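Local coordinates for protein intimin (Escherichia coli O127:H6 str. E2348/69, PDB 6TQD) that serves as a bacterial adhesin, this part being two passenger domains next to its membrane anchor that form a constitutively extended juncture, at residues T17-Q22 and L66-Q71; N75-T80 and I98-N103; D108-T113 and A134-N139. All blocks are in the same frame, centred on the assembly; numbering follows the deposited sequence.

Contact 1. Residues T17-Q22 and L66-Q71; sequences TERSTQ and LPAYVQ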
ATOM      1  N   THR A  17       4.123  -0.117   7.390  1.00 11.86           N
ATOM      2  CA  THR A  17       2.896  -0.772   7.783  1.00 12.77           C
ATOM      3  C   THR A  17       2.063   0.184   8.632  1.00 11.99           C
ATOM      4  O   THR A  17       2.590   0.978   9.419  1.00 12.59           O
ATOM      5  CB  THR A  17       3.230  -2.001   8.633  1.00 13.94           C
ATOM      6  OG1 THR A  17       3.996  -2.929   7.855  1.00 18.10           O
ATOM      7  CG2 THR A  17       1.937  -2.720   9.075  1.00 13.59           C
ATOM      8  N   GLU A  18       0.747   0.089   8.472  1.00 12.37           N
ATOM      9  CA  GLU A  18      -0.183   0.892   9.256  1.00 13.32           C
ATOM     10  C   GLU A  18       0.139   0.776  10.739  1.00 13.31           C
ATOM     11  O   GLU A  18       0.462  -0.304  11.237  1.00 14.30           O
ATOM     12  CB  GLU A  18      -1.611   0.395   8.981  1.00 15.01           C
ATOM     13  CG  GLU A  18      -1.837  -1.090   9.292  1.00 15.08           C
ATOM     14  CD  GLU A  18      -3.264  -1.535   9.034  1.00 18.77           C
ATOM     15  OE1 GLU A  18      -3.453  -2.619   8.419  1.00 20.36           O
ATOM     16  OE2 GLU A  18      -4.201  -0.803   9.430  1.00 15.47           O
ATOM     17  N   ARG A  19       0.066   1.910  11.433  0.57 13.41           N
ATOM     18  CA  ARG A  19       0.286   2.035  12.872  0.57 15.96           C
ATOM     19  C   ARG A  19       1.741   1.838  13.290  0.57 15.19           C
ATOM     20  O   ARG A  19       2.027   1.778  14.494  0.57 15.75           O
ATOM     21  CB  ARG A  19      -0.634   1.105  13.678  0.57 18.54           C
ATOM     22  CG  ARG A  19      -2.121   1.350  13.451  0.57 21.69           C
ATOM     23  CD  ARG A  19      -2.976   0.491  14.381  0.57 24.12           C
ATOM     24  NE  ARG A  19      -4.411   0.642  14.139  0.57 27.32           N
ATOM     25  CZ  ARG A  19      -5.114  -0.084  13.273  0.57 31.38           C
ATOM     26  NH1 ARG A  19      -4.524  -1.019  12.537  0.57 31.02           N
ATOM     27  NH2 ARG A  19      -6.417   0.130  13.137  0.57 34.31           N
ATOM     28  N   SER A  20       2.672   1.741  12.345  1.00 13.73           N
ATOM     29  CA  SER A  20       4.078   1.623  12.712  1.00 13.30           C
ATOM     30  C   SER A  20       4.712   2.997  12.961  1.00 11.47           C
ATOM     31  O   SER A  20       4.178   4.043  12.582  1.00 12.92           O
ATOM     32  CB  SER A  20       4.873   0.878  11.630  1.00 14.28           C
ATOM     33  OG  SER A  20       4.982   1.614  10.433  1.00 13.67           O
ATOM     34  N   THR A  21       5.860   2.968  13.626  1.00 13.70           N
ATOM     35  CA  THR A  21       6.692   4.144  13.836  1.00 13.92           C
ATOM     36  C   THR A  21       7.866   4.081  12.873  1.00 14.98           C
ATOM     37  O   THR A  21       8.582   3.079  12.825  1.00 18.18           O
ATOM     38  CB  THR A  21       7.208   4.170  15.279  1.00 18.25           C
ATOM     39  OG1 THR A  21       6.105   4.256  16.189  1.00 19.33           O
ATOM     40  CG2 THR A  21       8.123   5.367  15.496  1.00 19.20           C
ATOM     41  N   GLN A  22       8.063   5.150  12.108  1.00 12.20           N
ATOM     42  CA  GLN A  22       9.054   5.192  11.041  1.00 13.10           C
ATOM     43  C   GLN A  22       9.981   6.380  11.264  1.00 12.29           C
ATOM     44  O   GLN A  22       9.534   7.533  11.261  1.00 13.80           O
ATOM     45  CB  GLN A  22       8.364   5.323   9.684  1.00 15.04           C
ATOM     46  CG  GLN A  22       7.474   4.143   9.345  1.00 14.92           C
ATOM     47  CD  GLN A  22       8.270   2.887   9.052  1.00 20.49           C
ATOM     48  OE1 GLN A  22       9.422   2.957   8.627  1.00 25.87           O
ATOM     49  NE2 GLN A  22       7.661   1.730   9.281  1.00 19.82           N
ATOM     50  N   LEU A  66       2.334   6.167  11.705  1.00 10.56           N
ATOM     51  CA  LEU A  66       1.479   5.988  10.544  1.00  9.79           C
ATOM     52  C   LEU A  66       0.044   5.691  10.968  1.00 11.31           C
ATOM     53  O   LEU A  66      -0.180   4.988  11.960  1.00 11.91           O
ATOM     54  CB  LEU A  66       2.015   4.847   9.686  1.00 10.72           C
ATOM     55  CG  LEU A  66       3.070   5.260   8.646  1.00 11.15           C
ATOM     56  CD1 LEU A  66       4.221   6.011   9.290  1.00 13.66           C
ATOM     57  CD2 LEU A  66       3.591   4.068   7.862  1.00 12.20           C
ATOM     58  N   PRO A  67      -0.943   6.231  10.262  1.00 10.41           N
ATOM     59  CA  PRO A  67      -2.340   5.928  10.602  1.00 12.37           C
ATOM     60  C   PRO A  67      -2.711   4.493  10.238  1.00 13.10           C
ATOM     61  O   PRO A  67      -1.935   3.751   9.633  1.00 10.95           O
ATOM     62  CB  PRO A  67      -3.139   6.932   9.769  1.00 12.72           C
ATOM     63  CG  PRO A  67      -2.276   7.236   8.622  1.00 14.92           C
ATOM     64  CD  PRO A  67      -0.852   7.175   9.137  1.00 10.51           C
ATOM     65  N   ALA A  68      -3.925   4.115  10.622  1.00 13.14           N
ATOM     66  CA  ALA A  68      -4.495   2.860  10.162  1.00 13.15           C
ATOM     67  C   ALA A  68      -4.732   2.901   8.657  1.00 12.34           C
ATOM     68  O   ALA A  68      -4.976   3.954   8.067  1.00 12.79           O
ATOM     69  CB  ALA A  68      -5.815   2.580  10.875  1.00 16.45           C
ATOM     70  N   TYR A  69      -4.664   1.729   8.040  1.00 12.57           N
ATOM     71  CA  TYR A  69      -4.895   1.616   6.611  1.00 11.27           C
ATOM     72  C   TYR A  69      -6.364   1.875   6.309  1.00 14.23           C
ATOM     73  O   TYR A  69      -7.254   1.407   7.028  1.00 15.39           O
ATOM     74  CB  TYR A  69      -4.528   0.209   6.160  1.00 12.46           C
ATOM     75  CG  TYR A  69      -4.632  -0.051   4.685  1.00 12.61           C
ATOM     76  CD1 TYR A  69      -3.641   0.351   3.806  1.00 14.83           C
ATOM     77  CD2 TYR A  69      -5.741  -0.703   4.159  1.00 12.47           C
ATOM     78  CE1 TYR A  69      -3.743   0.097   2.451  1.00 14.45           C
ATOM     79  CE2 TYR A  69      -5.849  -0.964   2.819  1.00 18.24           C
ATOM     80  CZ  TYR A  69      -4.853  -0.559   1.962  1.00 18.53           C
ATOM     81  OH  TYR A  69      -4.973  -0.824   0.618  1.00 23.13           O
ATOM     82  N   VAL A  70      -6.612   2.598   5.227  1.00 15.47           N
ATOM     83  CA  VAL A  70      -7.963   2.922   4.780  1.00 16.62           C
ATOM     84  C   VAL A  70      -8.284   2.034   3.587  1.00 17.77           C
ATOM     85  O   VAL A  70      -7.689   2.177   2.515  1.00 16.88           O
ATOM     86  CB  VAL A  70      -8.089   4.408   4.416  1.00 17.60           C
ATOM     87  CG1 VAL A  70      -9.486   4.717   3.909  1.00 22.16           C
ATOM     88  CG2 VAL A  70      -7.734   5.293   5.613  1.00 20.05           C
ATOM     89  N   GLN A  71      -9.233   1.117   3.757  1.00 21.44           N
ATOM     90  CA  GLN A  71      -9.620   0.256   2.650  1.00 23.05           C
ATOM     91  C   GLN A  71     -10.298   1.092   1.574  1.00 23.37           C
ATOM     92  O   GLN A  71     -11.237   1.843   1.856  1.00 26.73           O
ATOM     93  CB  GLN A  71     -10.549  -0.852   3.137  1.00 29.25           C
ATOM     94  CG  GLN A  71      -9.903  -2.231   3.108  1.00 33.47           C
ATOM     95  CD  GLN A  71      -9.558  -2.675   1.698  1.00 37.29           C
ATOM     96  OE1 GLN A  71     -10.303  -2.412   0.754  1.00 39.55           O
ATOM     97  NE2 GLN A  71      -8.420  -3.341   1.547  1.00 37.65           N
TER
HETATM   98  O   HOH W   1      -6.930  -0.574   8.938  1.00 26.64           O
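Glu18 reaches across to Tyr69 with its carboxylate, and the two side chains cross at about a right angle, carboxylate and ring planes 58° apart. CG of Glu18 sits between its backbone N and carbonyl carbon (chi1 58°) and the chain runs extended beyond it. OE2 accepts an almost straight hydrogen bond from Tyr69 N at 2.9 Å, the donor lying above the carboxylate plane, while Tyr69 CB packs against CD. The same OE2 accepts from a water that also donates to Tyr69 O. In one of two deposited conformers of Arg19, NH1 forms a salt bridge with Glu18 OE2 at 3.1 Å and the guanidinium lays one face over Ala68, whose CB lies 3.4 Å from NH2, toward the rim of the group.

At the other end Leu66 points into the type II turn Thr17–Ser20. Its CD2 approaches Thr17 O and Ser20 OG, and its CD1 meets CG of Gln22 at 3.8 Å. Ser20 OG donates to Thr17 O on a lone pair and accepts from Gln22 NE2, which lies 2.9 Å from it. Backbone bonds join the two segments unequally: Leu66 N to Ser20 O is short (2.9 Å) and nearly straight, whereas Arg19 N to Pro67 O is long (3.3 Å) and bent, its donor well above the carbonyl plane. Glu18 OE1 turns to the backbone N of Asn103, beyond the contact.

With Tyr69 N and a water at OE2 and Asn103 N at OE1, the carboxylate is probably stabilised in its charged form, Arg19 adding to this in the conformer described, and it ties the turn to the irregular loop 66-71.

Contact 2. Residues N75-T80 and I98-N103; sequences NVYKVT and ITVLSN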
ATOM      1  N   ASN A  75      -4.221   6.335   1.142  1.00 13.42           N
ATOM      2  CA  ASN A  75      -3.123   5.824   1.965  1.00 10.23           C
ATOM      3  C   ASN A  75      -1.779   6.459   1.627  1.00 10.86           C
ATOM      4  O   ASN A  75      -0.738   5.911   1.972  1.00  8.28           O
ATOM      5  CB  ASN A  75      -3.064   4.296   1.927  1.00 10.35           C
ATOM      6  CG  ASN A  75      -4.307   3.683   2.492  1.00  9.78           C
ATOM      7  OD1 ASN A  75      -4.604   3.842   3.682  1.00 10.54           O
ATOM      8  ND2 ASN A  75      -5.083   3.004   1.640  1.00 12.93           N
ATOM      9  N   VAL A  76      -1.799   7.611   0.954  1.00 12.50           N
ATOM     10  CA  VAL A  76      -0.613   8.405   0.679  1.00 11.65           C
ATOM     11  C   VAL A  76      -0.792   9.754   1.357  1.00 11.70           C
ATOM     12  O   VAL A  76      -1.836  10.393   1.208  1.00 11.99           O
ATOM     13  CB  VAL A  76      -0.394   8.580  -0.834  1.00 15.54           C
ATOM     14  CG1 VAL A  76       0.838   9.408  -1.096  1.00 14.76           C
ATOM     15  CG2 VAL A  76      -0.245   7.230  -1.505  1.00 14.63           C
ATOM     16  N   TYR A  77       0.221  10.184   2.101  1.00  7.91           N
ATOM     17  CA  TYR A  77       0.139  11.393   2.907  1.00 10.63           C
ATOM     18  C   TYR A  77       1.349  12.258   2.601  1.00  9.53           C
ATOM     19  O   TYR A  77       2.484  11.802   2.741  1.00 12.14           O
ATOM     20  CB  TYR A  77       0.090  11.047   4.397  1.00 11.45           C
ATOM     21  CG  TYR A  77      -1.061  10.132   4.714  1.00 10.12           C
ATOM     22  CD1 TYR A  77      -2.323  10.645   4.959  1.00 11.38           C
ATOM     23  CD2 TYR A  77      -0.888   8.765   4.721  1.00 10.53           C
ATOM     24  CE1 TYR A  77      -3.392   9.814   5.221  1.00 14.15           C
ATOM     25  CE2 TYR A  77      -1.955   7.917   4.990  1.00 11.52           C
ATOM     26  CZ  TYR A  77      -3.193   8.450   5.241  1.00 11.91           C
ATOM     27  OH  TYR A  77      -4.260   7.623   5.496  1.00 11.54           O
ATOM     28  N   LYS A  78       1.104  13.495   2.186  1.00  8.64           N
ATOM     29  CA  LYS A  78       2.165  14.430   1.836  1.00  9.27           C
ATOM     30  C   LYS A  78       2.303  15.407   2.993  1.00  9.59           C
ATOM     31  O   LYS A  78       1.324  16.063   3.377  1.00 11.40           O
ATOM     32  CB  LYS A  78       1.813  15.196   0.560  1.00 13.27           C
ATOM     33  CG  LYS A  78       1.577  14.320  -0.665  1.00 17.99           C
ATOM     34  CD  LYS A  78       2.842  13.914  -1.374  1.00 22.46           C
ATOM     35  CE  LYS A  78       2.527  13.095  -2.624  1.00 27.54           C
ATOM     36  NZ  LYS A  78       3.759  12.601  -3.302  1.00 29.96           N
ATOM     37  N   VAL A  79       3.508  15.485   3.571  1.00  8.15           N
ATOM     38  CA  VAL A  79       3.792  16.384   4.678  1.00  7.41           C
ATOM     39  C   VAL A  79       5.025  17.203   4.299  1.00  8.38           C
ATOM     40  O   VAL A  79       5.776  16.850   3.388  1.00  7.64           O
ATOM     41  CB  VAL A  79       4.037  15.632   6.002  1.00  8.67           C
ATOM     42  CG1 VAL A  79       2.852  14.731   6.335  1.00  9.66           C
ATOM     43  CG2 VAL A  79       5.314  14.807   5.913  1.00 10.93           C
ATOM     44  N   THR A  80       5.230  18.318   5.007  1.00  5.71           N
ATOM     45  CA  THR A  80       6.326  19.210   4.683  1.00  7.25           C
ATOM     46  C   THR A  80       7.112  19.579   5.937  1.00  5.13           C
ATOM     47  O   THR A  80       6.553  19.712   7.026  1.00  6.59           O
ATOM     48  CB  THR A  80       5.866  20.499   3.974  1.00 11.54           C
ATOM     49  OG1 THR A  80       4.793  21.098   4.702  1.00 15.35           O
ATOM     50  CG2 THR A  80       5.426  20.192   2.551  1.00 13.43           C
ATOM     51  N   ILE A  98       4.536   9.861   2.656  1.00  7.38           N
ATOM     52  CA  ILE A  98       4.390   8.707   3.535  1.00  8.85           C
ATOM     53  C   ILE A  98       3.273   7.842   2.966  1.00  9.53           C
ATOM     54  O   ILE A  98       2.136   8.305   2.808  1.00 10.82           O
ATOM     55  CB  ILE A  98       4.079   9.147   4.974  1.00 10.21           C
ATOM     56  CG1 ILE A  98       5.243   9.996   5.514  1.00 11.34           C
ATOM     57  CG2 ILE A  98       3.787   7.947   5.878  1.00 11.54           C
ATOM     58  CD1 ILE A  98       4.916  10.781   6.762  1.00 15.46           C
ATOM     59  N   THR A  99       3.597   6.595   2.653  1.00  9.55           N
ATOM     60  CA  THR A  99       2.633   5.645   2.112  1.00  7.90           C
ATOM     61  C   THR A  99       2.423   4.535   3.129  1.00  8.95           C
ATOM     62  O   THR A  99       3.391   3.972   3.650  1.00  9.66           O
ATOM     63  CB  THR A  99       3.133   5.067   0.794  1.00  9.99           C
ATOM     64  OG1 THR A  99       3.357   6.144  -0.132  1.00 13.26           O
ATOM     65  CG2 THR A  99       2.106   4.116   0.200  1.00 12.30           C
ATOM     66  N   VAL A 100       1.164   4.207   3.384  1.00  8.07           N
ATOM     67  CA  VAL A 100       0.765   3.265   4.418  1.00  7.28           C
ATOM     68  C   VAL A 100       0.301   1.991   3.727  1.00 11.55           C
ATOM     69  O   VAL A 100      -0.590   2.028   2.863  1.00 11.74           O
ATOM     70  CB  VAL A 100      -0.356   3.851   5.293  1.00  8.63           C
ATOM     71  CG1 VAL A 100      -0.845   2.824   6.296  1.00 10.24           C
ATOM     72  CG2 VAL A 100       0.145   5.086   6.004  1.00 10.88           C
ATOM     73  N   LEU A 101       0.907   0.878   4.105  1.00  9.59           N
ATOM     74  CA  LEU A 101       0.505  -0.450   3.668  1.00  8.91           C
ATOM     75  C   LEU A 101      -0.271  -1.142   4.779  1.00 12.51           C
ATOM     76  O   LEU A 101      -0.112  -0.843   5.962  1.00 14.32           O
ATOM     77  CB  LEU A 101       1.727  -1.280   3.291  1.00 11.21           C
ATOM     78  CG  LEU A 101       2.513  -0.854   2.047  1.00 15.14           C
ATOM     79  CD1 LEU A 101       3.384   0.367   2.309  1.00 15.91           C
ATOM     80  CD2 LEU A 101       3.363  -2.000   1.537  1.00 15.92           C
ATOM     81  N   SER A 102      -1.130  -2.075   4.385  1.00 12.02           N
ATOM     82  CA  SER A 102      -1.924  -2.800   5.366  1.00 13.90           C
ATOM     83  C   SER A 102      -1.087  -3.889   6.033  1.00 14.84           C
ATOM     84  O   SER A 102      -0.022  -4.279   5.546  1.00 15.44           O
ATOM     85  CB  SER A 102      -3.148  -3.401   4.678  1.00 15.79           C
ATOM     86  OG  SER A 102      -2.775  -4.562   3.959  1.00 18.52           O
ATOM     87  N   ASN A 103      -1.592  -4.380   7.168  1.00 16.93           N
ATOM     88  CA  ASN A 103      -0.879  -5.400   7.929  1.00 20.20           C
ATOM     89  C   ASN A 103      -0.450  -6.578   7.059  1.00 23.05           C
ATOM     90  O   ASN A 103       0.622  -7.157   7.269  1.00 25.99           O
ATOM     91  CB  ASN A 103      -1.767  -5.907   9.071  1.00 24.03           C
ATOM     92  CG  ASN A 103      -1.820  -4.953  10.235  1.00 32.20           C
ATOM     93  OD1 ASN A 103      -0.807  -4.373  10.622  1.00 33.86           O
ATOM     94  ND2 ASN A 103      -3.005  -4.790  10.811  1.00 37.93           N
TER
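Three backbone hydrogen bonds fasten Asn75-Tyr77 to Ile98-Val100. Tyr77 and Ile98 form a hydrogen-bonded antiparallel pair, Tyr77 N to Ile98 O and Ile98 N to Tyr77 O both measuring 2.8 Å; Val100 N adds a bond to Asn75 O at 2.9 Å. Between them Val76 and Thr99 make a non-hydrogen-bonded pair, their side chains side by side and pointing the same way, with Val76 CG2 4.0 Å from Thr99 OG1.

Tyr77 and Ile98, on the other face, are buried. A chi1 of -57° puts CG of Tyr77 beside its backbone N. CD2 and CE2 form the ring edge near Val100 CG2 and Ile98 O, both close to the ring plane, with CE2 3.7 Å from Val100 CG2. Farther along, Val79 CG2 approaches Ile98 CD1 at 4.1 Å, and Leu44 of helix 42-45 packs on Tyr77, Val79 and Ile98. Asn75 sets CB 3.5 Å from Val100 O, while its OD1 accepts from Val70 N in the preceding loop.

The chemistry is thus divided: peptide bonds fix the register of the hairpin, apolar groups fill its buried face, and the Asn75 amide secures the loop at the start of strand 76-85.

Contact 3. Residues D108-T113 and A134-N139; sequences DQVGVT and ATVKKN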
ATOM      1  N   ASP A 108       8.157  -2.642  -0.228  1.00 10.37           N
ATOM      2  CA  ASP A 108       9.070  -2.794  -1.349  1.00 12.00           C
ATOM      3  C   ASP A 108       8.790  -4.039  -2.182  1.00 12.50           C
ATOM      4  O   ASP A 108       9.524  -4.308  -3.145  1.00 14.52           O
ATOM      5  CB  ASP A 108      10.555  -2.815  -0.942  1.00 14.48           C
ATOM      6  CG  ASP A 108      11.016  -1.501  -0.329  1.00 23.18           C
ATOM      7  OD1 ASP A 108      11.905  -1.538   0.557  1.00 27.11           O
ATOM      8  OD2 ASP A 108      10.494  -0.436  -0.720  1.00 24.84           O
ATOM      9  N   GLN A 109       7.745  -4.794  -1.868  1.00 10.19           N
ATOM     10  CA  GLN A 109       7.444  -6.020  -2.594  1.00 10.40           C
ATOM     11  C   GLN A 109       6.496  -5.713  -3.748  1.00 11.30           C
ATOM     12  O   GLN A 109       5.606  -4.870  -3.623  1.00 12.16           O
ATOM     13  CB  GLN A 109       6.779  -7.016  -1.651  1.00 10.15           C
ATOM     14  CG  GLN A 109       6.388  -8.334  -2.303  1.00 11.81           C
ATOM     15  CD  GLN A 109       5.579  -9.203  -1.368  1.00 13.56           C
ATOM     16  OE1 GLN A 109       6.109 -10.082  -0.704  1.00 17.05           O
ATOM     17  NE2 GLN A 109       4.298  -8.923  -1.287  1.00 13.59           N
ATOM     18  N   VAL A 110       6.710  -6.383  -4.882  1.00  9.07           N
ATOM     19  CA  VAL A 110       5.736  -6.389  -5.976  1.00  8.66           C
ATOM     20  C   VAL A 110       4.726  -7.481  -5.624  1.00 10.17           C
ATOM     21  O   VAL A 110       5.016  -8.667  -5.770  1.00 11.51           O
ATOM     22  CB  VAL A 110       6.398  -6.634  -7.329  1.00  8.66           C
ATOM     23  CG1 VAL A 110       5.347  -6.734  -8.421  1.00  7.66           C
ATOM     24  CG2 VAL A 110       7.406  -5.522  -7.637  1.00 10.47           C
ATOM     25  N   GLY A 111       3.548  -7.085  -5.144  1.00  7.72           N
ATOM     26  CA  GLY A 111       2.614  -8.038  -4.584  1.00  7.88           C
ATOM     27  C   GLY A 111       1.173  -7.696  -4.914  1.00  7.67           C
ATOM     28  O   GLY A 111       0.830  -6.555  -5.227  1.00  7.29           O
ATOM     29  N   VAL A 112       0.328  -8.721  -4.831  1.00  6.43           N
ATOM     30  CA  VAL A 112      -1.114  -8.543  -5.000  1.00  7.94           C
ATOM     31  C   VAL A 112      -1.658  -7.832  -3.769  1.00  8.99           C
ATOM     32  O   VAL A 112      -1.519  -8.317  -2.637  1.00 14.32           O
ATOM     33  CB  VAL A 112      -1.812  -9.893  -5.187  1.00  8.37           C
ATOM     34  CG1 VAL A 112      -3.331  -9.695  -5.330  1.00 11.26           C
ATOM     35  CG2 VAL A 112      -1.257 -10.630  -6.388  1.00  8.88           C
ATOM     36  N   THR A 113      -2.284  -6.679  -3.975  1.00  9.25           N
ATOM     37  CA  THR A 113      -2.862  -5.942  -2.856  1.00 10.63           C
ATOM     38  C   THR A 113      -4.363  -6.143  -2.708  1.00 13.51           C
ATOM     39  O   THR A 113      -4.898  -5.914  -1.620  1.00 16.10           O
ATOM     40  CB  THR A 113      -2.591  -4.437  -2.997  1.00 14.39           C
ATOM     41  OG1 THR A 113      -3.121  -3.969  -4.246  1.00 17.63           O
ATOM     42  CG2 THR A 113      -1.104  -4.148  -2.951  1.00 16.59           C
ATOM     43  N   ALA A 134      -7.284  -9.065  -9.871  1.00  8.44           N
ATOM     44  CA  ALA A 134      -6.167  -8.880  -8.964  1.00  7.97           C
ATOM     45  C   ALA A 134      -5.454  -7.589  -9.321  1.00  8.79           C
ATOM     46  O   ALA A 134      -5.225  -7.301 -10.504  1.00  8.24           O
ATOM     47  CB  ALA A 134      -5.173 -10.030  -9.092  1.00  7.56           C
ATOM     48  N   THR A 135      -5.131  -6.804  -8.301  1.00  8.20           N
ATOM     49  CA  THR A 135      -4.339  -5.593  -8.449  1.00  8.54           C
ATOM     50  C   THR A 135      -2.976  -5.823  -7.824  1.00  8.13           C
ATOM     51  O   THR A 135      -2.883  -6.294  -6.685  1.00  7.17           O
ATOM     52  CB  THR A 135      -5.035  -4.408  -7.777  1.00 10.74           C
ATOM     53  OG1 THR A 135      -6.354  -4.250  -8.310  1.00 14.89           O
ATOM     54  CG2 THR A 135      -4.248  -3.125  -8.046  1.00 13.81           C
ATOM     55  N   VAL A 136      -1.923  -5.503  -8.571  1.00  7.14           N
ATOM     56  CA  VAL A 136      -0.545  -5.671  -8.126  1.00  6.08           C
ATOM     57  C   VAL A 136       0.068  -4.293  -7.934  1.00  7.42           C
ATOM     58  O   VAL A 136       0.065  -3.478  -8.861  1.00  8.33           O
ATOM     59  CB  VAL A 136       0.283  -6.489  -9.140  1.00  6.01           C
ATOM     60  CG1 VAL A 136       1.742  -6.579  -8.683  1.00  8.69           C
ATOM     61  CG2 VAL A 136      -0.315  -7.874  -9.316  1.00  7.31           C
ATOM     62  N   LYS A 137       0.626  -4.049  -6.750  1.00  8.33           N
ATOM     63  CA  LYS A 137       1.269  -2.775  -6.456  1.00  7.02           C
ATOM     64  C   LYS A 137       2.590  -3.036  -5.746  1.00  7.81           C
ATOM     65  O   LYS A 137       2.824  -4.107  -5.179  1.00  7.94           O
ATOM     66  CB  LYS A 137       0.405  -1.878  -5.548  1.00  8.59           C
ATOM     67  CG  LYS A 137      -0.992  -1.623  -6.068  1.00  8.81           C
ATOM     68  CD  LYS A 137      -1.751  -0.720  -5.117  1.00 12.13           C
ATOM     69  CE  LYS A 137      -3.208  -0.581  -5.504  1.00 15.68           C
ATOM     70  NZ  LYS A 137      -3.943   0.259  -4.513  1.00 20.40           N
ATOM     71  N   LYS A 138       3.460  -2.026  -5.783  1.00  7.12           N
ATOM     72  CA  LYS A 138       4.643  -1.955  -4.931  1.00  8.65           C
ATOM     73  C   LYS A 138       4.563  -0.611  -4.232  1.00  9.44           C
ATOM     74  O   LYS A 138       4.561   0.425  -4.904  1.00 10.17           O
ATOM     75  CB  LYS A 138       5.924  -2.032  -5.763  1.00  8.63           C
ATOM     76  CG  LYS A 138       7.214  -1.822  -4.962  1.00  8.48           C
ATOM     77  CD  LYS A 138       8.420  -1.843  -5.890  1.00 18.42           C
ATOM     78  CE  LYS A 138       9.710  -1.503  -5.158  1.00 27.10           C
ATOM     79  NZ  LYS A 138      10.873  -1.509  -6.094  1.00 30.84           N
ATOM     80  N   ASN A 139       4.445  -0.641  -2.907  1.00 10.27           N
ATOM     81  CA  ASN A 139       4.307   0.576  -2.096  1.00 11.42           C
ATOM     82  C   ASN A 139       3.203   1.477  -2.651  1.00 12.77           C
ATOM     83  O   ASN A 139       3.363   2.692  -2.809  1.00 14.21           O
ATOM     84  CB  ASN A 139       5.639   1.312  -1.992  1.00 12.52           C
ATOM     85  CG  ASN A 139       6.717   0.473  -1.310  1.00 13.31           C
ATOM     86  OD1 ASN A 139       6.420  -0.367  -0.473  1.00 10.94           O
ATOM     87  ND2 ASN A 139       7.967   0.686  -1.693  1.00 15.66           N
TER
HETATM   88  O   HOH W   2       4.722  -3.304  -1.741  1.00 11.04           O
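Residues 108-113 and 134-139 run antiparallel, the short segments 111-113 and 134-138 lying 119° apart in direction, with Gly111 and Lys137 as a hydrogen-bonded pair, Val112 and Val136 as a non-hydrogen-bonded one, and a further bond from Thr113 N to Thr135 O.

Beyond the ladder, Asn139 grips Asp108 twice. Its OD1 accepts from Asp108 N at 2.9 Å, and its ND2 donates to OD2, also at 2.9 Å, reaching the anti side of the carboxylate; the amide and carboxylate planes stand 68° apart. A chi1 of -62° puts CG of Asn139 beside its own backbone N, 3.6 Å from Asp108 N. A water links Gln109 O to Asn139 N.

On one face Val136 receives valines from two positions: its CG1 meets Val110 CG1 at 3.6 Å and its CG2 meets Val112 CG2 at 4.1 Å. Val112 CG1 continues this apolar row to Ala134 CB. On the other face Thr113 crosses the extended Lys137 chain at about a right angle, OG1 lying 3.6 Å from CE. The Lys138 chain runs extended past Asp108 O, its CE 3.5 Å away.

Strand 111-117 lies on 130-138, which pairs on with 171-177, in one sheet of a beta sandwich, with Val112, Ala134 and Val136 facing strands 182-189 and 147-154 of the other sheet, as expected of a bacterial Ig-like domain.

The three contacts follow one another along the chain without interleaving. Contacts 1 and 2 belong to the N-terminal domain, their centres 7 Å apart, and touch directly: Glu18 N probably hydrogen-bonds to Leu101 O and the Tyr69 ring packs on Asn75 ND2, so the turn and loop of contact 1 pack on the end of the hairpin of contact 2. Contact 3 lies in the following Ig-like domain, its centre about 15 Å from that of contact 2 and 17 Å from that of contact 1. Asn139 packs against Thr99 and Leu101 of contact 2, bringing the two domains together beside the link from strand 90-101 to strand 111-117, consistent with an extended, restrained juncture.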